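Local coordinates for alanine racemase 1 (Caldanaerobacter subterraneus subsp. tengcongensis MB4, PDB 4Y2W), which belongs to the alanine racemase family, whose chains join an N-terminal TIM-barrel domain to a C-terminal domain rich in beta strands, at residues 202-207 and 219-224. The protein carries 1 engineered substitution. Residues are numbered along the deposited sequence; the frame is centred on the assembly and turned at random.
Sequences PLKHIA and HLDMVR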
loop_
_atom_site.group_PDB
_atom_site.type_symbol
_atom_site.label_atom_id
_atom_site.label_comp_id
_atom_site.label_asym_id
_atom_site.label_seq_id
_atom_site.Cartn_x
_atom_site.Cartn_y
_atom_site.Cartn_z
ATOM N N PRO A 202 23.459 22.932 18.433
ATOM C CA PRO A 202 23.524 21.840 19.416
ATOM C C PRO A 202 23.348 20.425 18.861
ATOM O O PRO A 202 23.939 19.490 19.403
ATOM C CB PRO A 202 22.404 22.172 20.415
ATOM C CG PRO A 202 21.556 23.206 19.766
ATOM C CD PRO A 202 22.389 23.900 18.736
ATOM N N LEU A 203 22.553 20.263 17.803
ATOM C CA LEU A 203 22.273 18.930 17.256
ATOM C C LEU A 203 22.872 18.710 15.866
ATOM O O LEU A 203 22.267 19.043 14.845
ATOM C CB LEU A 203 20.765 18.652 17.253
ATOM C CG LEU A 203 20.217 17.984 18.522
ATOM C CD1 LEU A 203 20.606 18.747 19.783
ATOM C CD2 LEU A 203 18.705 17.831 18.431
ATOM N N LYS A 204 24.080 18.158 15.851
ATOM C CA LYS A 204 24.721 17.697 14.626
ATOM C C LYS A 204 24.484 16.197 14.525
ATOM O O LYS A 204 24.748 15.460 15.482
ATOM C CB LYS A 204 26.225 17.988 14.656
ATOM C CG LYS A 204 26.580 19.421 15.040
ATOM C CD LYS A 204 28.078 19.690 14.977
ATOM C CE LYS A 204 28.870 18.944 16.046
ATOM N NZ LYS A 204 28.534 19.386 17.427
ATOM N N HIS A 205 23.972 15.749 13.381
ATOM C CA HIS A 205 23.701 14.324 13.166
ATOM C C HIS A 205 23.752 13.956 11.694
ATOM O O HIS A 205 23.472 14.778 10.828
ATOM C CB HIS A 205 22.355 13.919 13.778
ATOM C CG HIS A 205 21.198 14.763 13.341
ATOM N ND1 HIS A 205 20.164 14.268 12.577
ATOM C CD2 HIS A 205 20.898 16.063 13.579
ATOM C CE1 HIS A 205 19.282 15.228 12.356
ATOM N NE2 HIS A 205 19.705 16.326 12.953
ATOM N N ILE A 206 24.128 12.711 11.422
ATOM C CA ILE A 206 24.322 12.245 10.049
ATOM C C ILE A 206 24.080 10.740 9.856
ATOM O O ILE A 206 23.735 10.304 8.758
ATOM C CB ILE A 206 25.741 12.625 9.560
ATOM C CG1 ILE A 206 25.883 12.422 8.047
ATOM C CG2 ILE A 206 26.806 11.839 10.317
ATOM C CD1 ILE A 206 27.114 13.080 7.461
ATOM N N ALA A 207 24.242 9.952 10.917
ATOM C CA ALA A 207 24.226 8.496 10.812
ATOM C C ALA A 207 22.818 7.895 10.784
ATOM O O ALA A 207 22.010 8.133 11.687
ATOM C CB ALA A 207 25.022 7.891 11.961
ATOM N N HIS A 219 28.400 9.040 14.788
ATOM C CA HIS A 219 27.394 9.168 15.850
ATOM C C HIS A 219 27.026 10.619 16.172
ATOM O O HIS A 219 25.844 10.944 16.287
ATOM C CB HIS A 219 27.876 8.465 17.125
ATOM C CG HIS A 219 27.886 6.971 17.025
ATOM N ND1 HIS A 219 27.920 6.152 18.134
ATOM C CD2 HIS A 219 27.851 6.148 15.951
ATOM C CE1 HIS A 219 27.919 4.890 17.747
ATOM N NE2 HIS A 219 27.875 4.860 16.427
ATOM N N LEU A 220 28.040 11.473 16.324
ATOM C CA LEU A 220 27.854 12.906 16.610
ATOM C C LEU A 220 26.924 13.143 17.816
ATOM O O LEU A 220 26.999 12.408 18.798
ATOM C CB LEU A 220 27.371 13.646 15.353
ATOM C CG LEU A 220 28.285 13.604 14.126
ATOM C CD1 LEU A 220 27.574 14.189 12.916
ATOM C CD2 LEU A 220 29.586 14.348 14.388
ATOM N N ASP A 221 26.055 14.152 17.745
ATOM C CA ASP A 221 25.172 14.499 18.860
ATOM C C ASP A 221 23.879 13.684 18.854
ATOM O O ASP A 221 23.274 13.475 19.904
ATOM C CB ASP A 221 24.822 15.989 18.822
ATOM C CG ASP A 221 26.049 16.880 18.789
ATOM O OD1 ASP A 221 26.931 16.725 19.658
ATOM O OD2 ASP A 221 26.129 17.736 17.883
ATOM N N MET A 222 23.450 13.246 17.671
ATOM C CA MET A 222 22.226 12.458 17.539
ATOM C C MET A 222 22.348 11.421 16.424
ATOM O O MET A 222 23.132 11.575 15.489
ATOM C CB MET A 222 21.026 13.380 17.292
ATOM C CG MET A 222 19.669 12.711 17.451
ATOM S SD MET A 222 18.314 13.890 17.586
ATOM C CE MET A 222 18.473 14.777 16.037
ATOM N N VAL A 223 21.554 10.363 16.544
ATOM C CA VAL A 223 21.604 9.221 15.640
ATOM C C VAL A 223 20.178 8.877 15.162
ATOM O O VAL A 223 19.210 9.084 15.895
ATOM C CB VAL A 223 22.346 8.060 16.352
ATOM C CG1 VAL A 223 21.588 6.746 16.300
ATOM C CG2 VAL A 223 23.754 7.914 15.794
ATOM N N ARG A 224 20.055 8.372 13.930
ATOM C CA ARG A 224 18.746 8.207 13.265
ATOM C C ARG A 224 18.403 6.755 12.871
ATOM O O ARG A 224 18.372 6.418 11.680
ATOM C CB ARG A 224 18.687 9.088 12.009
ATOM C CG ARG A 224 18.827 10.587 12.250
ATOM C CD ARG A 224 18.440 11.374 11.003
ATOM N NE ARG A 224 19.165 10.910 9.817
ATOM C CZ ARG A 224 20.188 11.533 9.228
ATOM N NH1 ARG A 224 20.657 12.695 9.674
ATOM N NH2 ARG A 224 20.750 10.983 8.160
#
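The H205 imidazole carries the M222 methyl over one face: CE sits 3.6 Å from the ring centroid and 6° off the normal, a CH-pi contact. R224 CD lies at the ring edge, in plane. M222 CG is anti to its backbone N (chi1 -167°), which lets the two side chains run alongside each other, and L203 CD2 packs on M222 CE at 3.9 Å. The R224 guanidinium, turned 72° from the imidazole, has H205 ND1 at its own edge, with ND1 and NH1 3.3 Å apart; its NH2 is hydrogen-bonded to the carbonyl of S167. Where the strands begin, D221 OD2 accepts twice, from K204 N (2.9 Å) through its anti lone pair and from K204 NZ (3.0 Å) through its syn lone pair, the latter a salt bridge. D221 N donates to K204 O at 2.9 Å, and further along R224 N donates to A207 O at 3.0 Å. L220 CD1 meets I206 CG2 beside helix 177-195. Strands 203-208 and 222-224, linked by helix 209-214 in a beta-alpha-beta unit, are the TIM barrel's last two. One carboxylate oxygen thus grips K204 backbone and side chain, while R224, about 7 Å from the bound alanine, probably places positive charge beside a pocket.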